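Local coordinates for uncharacterized protein (PDB 6PTM) that probably acts as an exo-carrageenase of glycoside hydrolase family 42, removing sugar units from the ends of carrageenan chains, at residues K219-I224 and A279-T284; L286-C291 and P387-H392. One frame throughout, in Å; residues are numbered along the deposited sequence.

Contact 1: K219-I224 and A279-T284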
# COMPACT_ATOMS: atom_id res chain seq x y z
N LYS A 219 6.14 -3.56 -30.13
CA LYS A 219 5.54 -2.71 -29.07
C LYS A 219 6.18 -1.32 -29.09
O LYS A 219 7.39 -1.18 -28.98
CB LYS A 219 5.66 -3.43 -27.74
CG LYS A 219 4.94 -2.76 -26.59
CD LYS A 219 5.00 -3.58 -25.32
CE LYS A 219 4.42 -2.81 -24.17
NZ LYS A 219 3.02 -2.46 -24.47
N GLU A 220 5.36 -0.29 -29.16
CA GLU A 220 5.82 1.11 -29.12
C GLU A 220 6.36 1.44 -27.73
O GLU A 220 5.90 0.82 -26.77
CB GLU A 220 4.65 2.05 -29.39
CG GLU A 220 4.08 1.97 -30.80
CD GLU A 220 2.82 2.83 -30.92
OE1 GLU A 220 2.53 3.62 -29.96
OE2 GLU A 220 2.13 2.71 -31.96
N ASP A 221 7.20 2.47 -27.66
CA ASP A 221 7.73 3.06 -26.41
C ASP A 221 6.60 3.28 -25.40
O ASP A 221 6.79 2.90 -24.24
CB ASP A 221 8.44 4.37 -26.68
CG ASP A 221 9.84 4.30 -26.17
OD1 ASP A 221 10.07 4.80 -25.02
OD2 ASP A 221 10.67 3.68 -26.89
N GLY A 222 5.54 3.98 -25.83
CA GLY A 222 4.17 3.94 -25.25
C GLY A 222 4.03 4.89 -24.08
O GLY A 222 4.71 5.91 -24.06
N SER A 223 3.13 4.58 -23.15
CA SER A 223 2.90 5.41 -21.94
C SER A 223 3.60 4.78 -20.75
O SER A 223 4.11 3.63 -20.87
CB SER A 223 1.43 5.63 -21.69
OG SER A 223 0.76 4.39 -21.66
N ILE A 224 3.66 5.51 -19.63
CA ILE A 224 4.39 5.00 -18.45
C ILE A 224 3.70 3.70 -18.05
O ILE A 224 2.47 3.62 -18.12
CB ILE A 224 4.50 6.02 -17.31
CG1 ILE A 224 5.58 5.56 -16.33
CG2 ILE A 224 3.14 6.26 -16.67
CD1 ILE A 224 6.03 6.60 -15.31
N ALA A 279 14.35 -2.40 -22.63
CA ALA A 279 15.28 -1.60 -21.79
C ALA A 279 15.14 -0.12 -22.16
O ALA A 279 15.19 0.22 -23.36
CB ALA A 279 16.70 -2.08 -21.95
N GLY A 280 14.87 0.72 -21.16
CA GLY A 280 14.84 2.18 -21.31
C GLY A 280 13.49 2.66 -21.80
O GLY A 280 13.30 3.87 -21.91
N LYS A 281 12.57 1.77 -22.13
CA LYS A 281 11.32 2.20 -22.81
C LYS A 281 10.36 2.81 -21.79
O LYS A 281 10.35 2.37 -20.60
CB LYS A 281 10.75 1.03 -23.62
CG LYS A 281 11.70 0.70 -24.77
CD LYS A 281 11.15 -0.11 -25.89
CE LYS A 281 12.17 -0.28 -27.00
NZ LYS A 281 11.66 -1.27 -27.97
N GLN A 282 9.55 3.75 -22.25
CA GLN A 282 8.60 4.46 -21.37
C GLN A 282 7.69 3.42 -20.67
O GLN A 282 7.34 3.69 -19.49
CB GLN A 282 7.88 5.54 -22.18
CG GLN A 282 6.80 6.30 -21.39
CD GLN A 282 7.32 7.26 -20.34
OE1 GLN A 282 8.52 7.31 -20.05
NE2 GLN A 282 6.40 8.00 -19.72
N TYR A 283 7.37 2.26 -21.29
CA TYR A 283 6.41 1.27 -20.71
C TYR A 283 7.06 0.49 -19.55
O TYR A 283 6.35 -0.28 -18.91
CB TYR A 283 5.74 0.38 -21.76
CG TYR A 283 6.62 -0.60 -22.51
CD1 TYR A 283 7.06 -1.77 -21.90
CD2 TYR A 283 6.97 -0.38 -23.83
CE1 TYR A 283 7.87 -2.69 -22.57
CE2 TYR A 283 7.77 -1.29 -24.52
CZ TYR A 283 8.20 -2.46 -23.90
OH TYR A 283 8.99 -3.35 -24.56
N THR A 284 8.34 0.71 -19.26
CA THR A 284 9.05 0.16 -18.09
C THR A 284 9.24 1.24 -17.02
O THR A 284 9.85 0.91 -16.00
CB THR A 284 10.42 -0.42 -18.47
OG1 THR A 284 11.33 0.61 -18.87
CG2 THR A 284 10.29 -1.43 -19.58
O HOH W 1 9.23 -2.97 -27.24
O HOH W 2 9.49 0.20 -29.01

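Contact 2: L286-C291 and P387-H392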
# COMPACT_ATOMS: atom_id res chain seq x y z
N LEU A 286 7.46 2.67 -14.66
CA LEU A 286 6.98 2.32 -13.30
C LEU A 286 7.46 0.91 -12.94
O LEU A 286 6.90 0.30 -12.03
CB LEU A 286 5.46 2.50 -13.21
CG LEU A 286 5.03 3.88 -12.73
CD1 LEU A 286 3.55 4.06 -12.94
CD2 LEU A 286 5.38 4.14 -11.27
N GLY A 287 8.48 0.42 -13.65
CA GLY A 287 9.36 -0.62 -13.14
C GLY A 287 8.93 -2.02 -13.53
O GLY A 287 8.01 -2.19 -14.40
N TYR A 288 9.67 -2.97 -12.97
CA TYR A 288 9.52 -4.42 -13.15
C TYR A 288 8.98 -5.01 -11.85
O TYR A 288 9.63 -4.96 -10.77
CB TYR A 288 10.86 -5.05 -13.53
CG TYR A 288 11.45 -4.58 -14.83
CD1 TYR A 288 12.10 -3.35 -14.92
CD2 TYR A 288 11.46 -5.40 -15.95
CE1 TYR A 288 12.68 -2.92 -16.10
CE2 TYR A 288 12.03 -4.98 -17.15
CZ TYR A 288 12.65 -3.74 -17.22
OH TYR A 288 13.25 -3.30 -18.36
N MET A 289 7.78 -5.58 -11.95
CA MET A 289 7.04 -6.13 -10.79
C MET A 289 7.42 -7.61 -10.66
O MET A 289 7.06 -8.39 -11.57
CB MET A 289 5.55 -5.95 -11.06
CG MET A 289 4.70 -5.89 -9.81
SD MET A 289 4.47 -7.50 -9.10
CE MET A 289 3.72 -8.46 -10.41
N LEU A 290 8.18 -7.97 -9.64
CA LEU A 290 8.94 -9.25 -9.66
C LEU A 290 8.05 -10.42 -9.25
O LEU A 290 8.39 -11.54 -9.64
CB LEU A 290 10.18 -9.18 -8.77
CG LEU A 290 11.21 -8.12 -9.15
CD1 LEU A 290 12.38 -8.13 -8.18
CD2 LEU A 290 11.69 -8.29 -10.58
N CYS A 291 6.95 -10.19 -8.52
CA CYS A 291 5.99 -11.26 -8.20
C CYS A 291 4.70 -10.64 -7.64
O CYS A 291 4.78 -9.70 -6.81
CB CYS A 291 6.56 -12.23 -7.17
SG CYS A 291 5.60 -13.77 -7.00
N PRO A 387 20.11 -1.51 -17.33
CA PRO A 387 20.80 -0.97 -16.16
C PRO A 387 20.04 0.18 -15.47
O PRO A 387 20.36 0.48 -14.33
CB PRO A 387 22.17 -0.53 -16.71
CG PRO A 387 22.27 -1.21 -18.08
CD PRO A 387 20.84 -1.25 -18.59
N GLN A 388 18.98 0.72 -16.09
CA GLN A 388 18.06 1.72 -15.50
C GLN A 388 16.84 1.04 -14.83
O GLN A 388 15.96 1.75 -14.38
CB GLN A 388 17.58 2.70 -16.58
CG GLN A 388 18.70 3.41 -17.32
CD GLN A 388 19.68 4.01 -16.33
OE1 GLN A 388 20.86 3.65 -16.30
NE2 GLN A 388 19.18 4.90 -15.49
N ALA A 389 16.75 -0.27 -14.76
CA ALA A 389 15.52 -0.96 -14.29
C ALA A 389 15.21 -0.54 -12.85
O ALA A 389 16.09 -0.61 -12.00
CB ALA A 389 15.66 -2.46 -14.40
N LYS A 390 13.95 -0.21 -12.59
CA LYS A 390 13.46 -0.07 -11.21
C LYS A 390 12.59 -1.29 -10.94
O LYS A 390 11.77 -1.63 -11.80
CB LYS A 390 12.76 1.28 -11.07
CG LYS A 390 13.60 2.51 -11.41
CD LYS A 390 13.07 3.66 -10.57
CE LYS A 390 13.27 5.08 -11.04
NZ LYS A 390 14.08 5.23 -12.25
N THR A 391 12.80 -1.95 -9.81
CA THR A 391 12.03 -3.15 -9.44
C THR A 391 11.16 -2.83 -8.24
O THR A 391 11.52 -1.97 -7.40
CB THR A 391 12.93 -4.36 -9.22
OG1 THR A 391 13.73 -4.15 -8.05
CG2 THR A 391 13.81 -4.62 -10.43
N HIS A 392 10.10 -3.62 -8.14
CA HIS A 392 9.23 -3.69 -6.96
C HIS A 392 8.53 -5.03 -6.95
O HIS A 392 8.60 -5.78 -7.94
CB HIS A 392 8.24 -2.51 -6.96
CG HIS A 392 7.52 -2.33 -8.24
ND1 HIS A 392 6.22 -2.78 -8.43
CD2 HIS A 392 7.89 -1.71 -9.38
CE1 HIS A 392 5.83 -2.46 -9.65
NE2 HIS A 392 6.85 -1.78 -10.26

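Contact 1: K219-I224 and A279-T284
Asp221 reaches across to Gln282 and takes its backbone N-H on OD1, with N 3.0 Å from OD1 in a nearly straight bond (164° at the hydrogen), though the donor arrives from above the carboxylate plane. The same residue offers its carbonyl: Tyr283 N lies 3.1 Å from Asp221 O in a weak, strongly bent bond. Lys281 O is gripped twice, by Thr284 N and Thr284 OG1, closing the short 3-10 turn 282-284. Both segments are alpha-to-beta loops of a (beta/alpha)8-type barrel, as expected for GH42, leading into the adjacent parallel strands 225-230 and 288-292. With CG set between the backbone N and the carbonyl carbon (chi1 67°), the Tyr283 ring takes Lys219 CE over the centre of one face, 3.4 Å from the centroid, and Lys281 CB near the rim of the other. Lys219 NZ adds a cation-pi contact at 4.7 Å from that centroid, while its salt bridge goes to Asp192. One water joins Tyr283 OH, Lys219 O and Lys281 NZ; Tyr277 O also accepts from Lys281 NZ. The Gln282 chain bends at chi2, bringing NE2 alongside Ile224 CB; NE2 donates to the carbonyls of Trp153 and Val156, and OE1 accepts from Lys157 NZ.

Contact 2: L286-C291 and P387-H392
Tyr288 and His392 anchor a short parallel strand pairing whose backbone bonds carry much of the contact. Tyr288 N donates to Lys390 O at 2.8 Å, His392 N returns a bond to Tyr288 O at 3.0 Å, and Leu290 N reaches His392 O, again at 2.8 Å. Tyr288 thus lies opposite Thr391, and Met289 opposite His392. Between these bonds run CA-H...O contacts from Thr391 CA to Tyr288 O and from Met289 CA to His392 O. Gly287 CA lies 2.9 Å from Lys390 O, where a CB would collide; its positive phi separately suits glycine.

One polar side chain extends the pairing beyond the strand. With CG set between its backbone N and carbonyl carbon (chi1 50°), His392 brings its ring back along the partner segment, where NE2 donates to Leu286 O at 2.7 Å. The donor lies in the carbonyl plane, but the acceptor is tilted 25° from the imidazole plane and the bond is bent, 138° at the hydrogen. This bond calls for a proton on NE2.

Side-chain packing adds to these bonds. On the face of the sheet that carries Met289 and His392, Met289 CG packs 3.6 Å from His392 CE1, the two side chains crossing at about a right angle. Ala389 CB meets Tyr288 CE1 at 3.5 Å, and Leu290 CD1 reaches Thr391 CB.

Strand 225-230 flanks strand 288-292 on the side away from strand 391-394. Helix 358-385 lies against the face of Tyr288 and Thr391, with Ile382 touching Leu290 and Ala389, and Asp386, just beyond that helix, binds Tyr288 OH. On the opposite face, His392 meets Phe467 and Thr469 of strand 466-471.

The two contacts follow one another along the chain, their centres about 13 Å apart, and share the run from helix 261-278 into strand 288-292. Contact 1 joins the loops that lead into strands 225-230 and 288-292; contact 2 pairs the latter with strand 391-394, one step further across the same parallel sheet. The first is partly buried and relies on side-chain-to-backbone bonds, a bridging water and a lysine laid over a ring. The second is buried, its regular backbone pairing supplemented by a histidine and apolar side chains. They meet where Ile224 CG1 packs 3.8 Å from Leu286 N, shortly before strands 225-230 and 288-292 begin.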